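Two-component response regulator, LuxR family (Aurantimonas sp., PDB 3CZ5) probably acts as a DNA-binding transcription regulator of the LuxR family, the present fragment being its receiver domain, predicted to be phosphorylated. Local coordinates at residues A[9-14]-A[59-64]. Residues are numbered along the deposited sequence; the frame is centred on the assembly and turned at random.
Sequences MLVDDH and LTLPGP. With PO4 (phosphate ion), chain E; PO4 (phosphate ion), chain F.
Asp-13 lays its CB and carboxylate carbon against the ring of Pro-62, with CB of Asp-13 3.5 Å from Pro-62 CD, and the two side chains run past each other in opposite senses. With CG between the backbone N and the carbonyl carbon (chi1 44°), the carboxylate carbon CG of Asp-13 also comes within 3.5 Å of Pro-62 CD. Asp-13 OD1 is 3.7 Å from Leu-61 CD2 and 3.3 Å from Thr-60 O; both oxygens are acceptors, and no hydrogen bond joins the segments. Deeper in, the other branch of Leu-61 meets the end of strand 6-11: Leu-61 CD1 is 3.9 Å from Val-11 CG1, the side chains crossing at about a right angle. The two methyls of Leu-61 thus divide their contacts, CD1 on Val-11 and CD2 on Asp-13. An alanine in place of Asp-13 would still meet Pro-62 through CB, but would probably leave Leu-61 CD2 without its OD1 neighbour and Asp-58 with one carboxylate fewer beside it.

Asp-12 and Asp-13 each bring OD1 close to Asp-58 OD2, a gathering of three carboxylates that in receiver domains binds a magnesium ion. Beside this cluster a phosphate ion, probably from the crystallisation liquor, accepts hydrogen bonds at O3 from Leu-59 N (2.8 Å) and Thr-60 N (3.1 Å); the Lys-108 and Thr-86 side chains are further partners. An acidic pair following the first strand, its second member packed on the loop after the third, is characteristic of the CheY-like receiver fold, whose phosphorylation site, predicted here at Asp-58, lies where these two loops meet.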
loop_
_atom_site.group_PDB
_atom_site.type_symbol
_atom_site.label_atom_id
_atom_site.label_comp_id
_atom_site.label_asym_id
_atom_site.label_seq_id
_atom_site.Cartn_x
_atom_site.Cartn_y
_atom_site.Cartn_z
ATOM N N MET A 9 3.138 8.081 3.437
ATOM C CA MET A 9 1.796 8.608 3.327
ATOM C C MET A 9 0.756 7.478 3.518
ATOM O O MET A 9 0.959 6.366 2.973
ATOM C CB MET A 9 1.635 9.159 1.943
ATOM C CG MET A 9 0.195 9.722 1.620
ATOM S SD MET A 9 0.257 10.716 0.069
ATOM C CE MET A 9 -1.077 11.736 0.497
ATOM N N LEU A 10 -0.306 7.734 4.293
ATOM C CA LEU A 10 -1.370 6.791 4.497
ATOM C C LEU A 10 -2.628 7.305 3.878
ATOM O O LEU A 10 -3.060 8.432 4.149
ATOM C CB LEU A 10 -1.734 6.620 5.974
ATOM C CG LEU A 10 -1.230 5.411 6.725
ATOM C CD1 LEU A 10 0.230 5.556 6.461
ATOM C CD2 LEU A 10 -1.522 5.603 8.146
ATOM N N VAL A 11 -3.288 6.448 3.118
ATOM C CA VAL A 11 -4.493 6.861 2.462
ATOM C C VAL A 11 -5.442 5.792 2.877
ATOM O O VAL A 11 -5.261 4.677 2.491
ATOM C CB VAL A 11 -4.263 6.769 0.954
ATOM C CG1 VAL A 11 -5.506 7.061 0.154
ATOM C CG2 VAL A 11 -3.111 7.687 0.545
ATOM N N ASP A 12 -6.403 6.147 3.704
ATOM C CA ASP A 12 -7.436 5.296 4.240
ATOM C C ASP A 12 -8.601 6.250 4.573
ATOM O O ASP A 12 -8.389 7.353 5.044
ATOM C CB ASP A 12 -6.907 4.753 5.528
ATOM C CG ASP A 12 -7.652 3.580 5.997
ATOM O OD1 ASP A 12 -8.721 3.314 5.441
ATOM O OD2 ASP A 12 -7.149 2.882 6.901
ATOM N N ASP A 13 -9.828 5.874 4.310
ATOM C CA ASP A 13 -10.985 6.697 4.704
ATOM C C ASP A 13 -11.479 6.306 6.093
ATOM O O ASP A 13 -12.519 6.706 6.484
ATOM C CB ASP A 13 -12.133 6.464 3.707
ATOM C CG ASP A 13 -12.319 4.963 3.359
ATOM O OD1 ASP A 13 -11.341 4.226 3.026
ATOM O OD2 ASP A 13 -13.480 4.509 3.454
ATOM N N HIS A 14 -10.732 5.467 6.800
ATOM C CA HIS A 14 -11.118 5.041 8.111
ATOM C C HIS A 14 -10.237 5.744 9.189
ATOM O O HIS A 14 -9.228 5.237 9.738
ATOM C CB HIS A 14 -11.116 3.493 8.158
ATOM C CG HIS A 14 -12.314 2.887 7.468
ATOM N ND1 HIS A 14 -13.500 2.606 8.120
ATOM C CD2 HIS A 14 -12.467 2.434 6.200
ATOM C CE1 HIS A 14 -14.327 2.027 7.279
ATOM N NE2 HIS A 14 -13.722 1.907 6.113
ATOM N N LEU A 59 -7.586 -0.551 -0.803
ATOM C CA LEU A 59 -8.001 -0.870 -2.137
ATOM C C LEU A 59 -9.329 -0.147 -2.354
ATOM O O LEU A 59 -9.714 0.204 -3.477
ATOM C CB LEU A 59 -8.220 -2.352 -2.209
ATOM C CG LEU A 59 -8.699 -2.851 -3.560
ATOM C CD1 LEU A 59 -7.552 -2.860 -4.578
ATOM C CD2 LEU A 59 -9.229 -4.274 -3.315
ATOM N N THR A 60 -10.017 0.092 -1.251
ATOM C CA THR A 60 -11.350 0.568 -1.310
ATOM C C THR A 60 -11.374 1.958 -0.744
ATOM O O THR A 60 -10.980 2.165 0.424
ATOM C CB THR A 60 -12.299 -0.325 -0.541
ATOM O OG1 THR A 60 -12.126 -1.657 -1.002
ATOM C CG2 THR A 60 -13.711 0.067 -0.848
ATOM N N LEU A 61 -11.865 2.909 -1.558
ATOM C CA LEU A 61 -11.824 4.301 -1.175
ATOM C C LEU A 61 -13.107 5.004 -1.570
ATOM O O LEU A 61 -13.733 4.658 -2.580
ATOM C CB LEU A 61 -10.620 4.944 -1.856
ATOM C CG LEU A 61 -9.211 4.627 -1.346
ATOM C CD1 LEU A 61 -8.202 5.394 -2.164
ATOM C CD2 LEU A 61 -9.251 5.113 0.073
ATOM N N PRO A 62 -13.527 5.991 -0.759
ATOM C CA PRO A 62 -14.714 6.722 -1.197
ATOM C C PRO A 62 -14.255 7.464 -2.482
ATOM O O PRO A 62 -13.324 8.333 -2.427
ATOM C CB PRO A 62 -15.057 7.625 -0.013
ATOM C CG PRO A 62 -13.733 7.856 0.673
ATOM C CD PRO A 62 -12.775 6.687 0.297
ATOM N N GLY A 63 -14.861 7.097 -3.618
ATOM C CA GLY A 63 -14.402 7.546 -4.930
ATOM C C GLY A 63 -13.655 6.410 -5.600
ATOM O O GLY A 63 -13.900 5.233 -5.350
ATOM N N PRO A 64 -12.687 6.740 -6.425
ATOM C CA PRO A 64 -11.762 5.780 -7.007
ATOM C C PRO A 64 -10.934 5.081 -5.930
ATOM O O PRO A 64 -10.620 5.674 -4.849
ATOM C CB PRO A 64 -10.804 6.669 -7.809
ATOM C CG PRO A 64 -11.548 7.920 -8.070
ATOM C CD PRO A 64 -12.401 8.124 -6.840
HETATM P P PO4 E . -9.993 -1.656 2.372
HETATM O O1 PO4 E . -11.038 -2.712 2.466
HETATM O O2 PO4 E . -9.067 -1.514 3.559
HETATM O O3 PO4 E . -9.192 -1.818 1.111
HETATM O O4 PO4 E . -10.969 -0.526 2.174
HETATM P P PO4 F . -13.417 4.335 11.835
HETATM O O1 PO4 F . -14.650 3.651 11.319
HETATM O O2 PO4 F . -12.528 3.473 12.668
HETATM O O3 PO4 F . -12.745 4.371 10.481
HETATM O O4 PO4 F . -13.804 5.658 12.422
#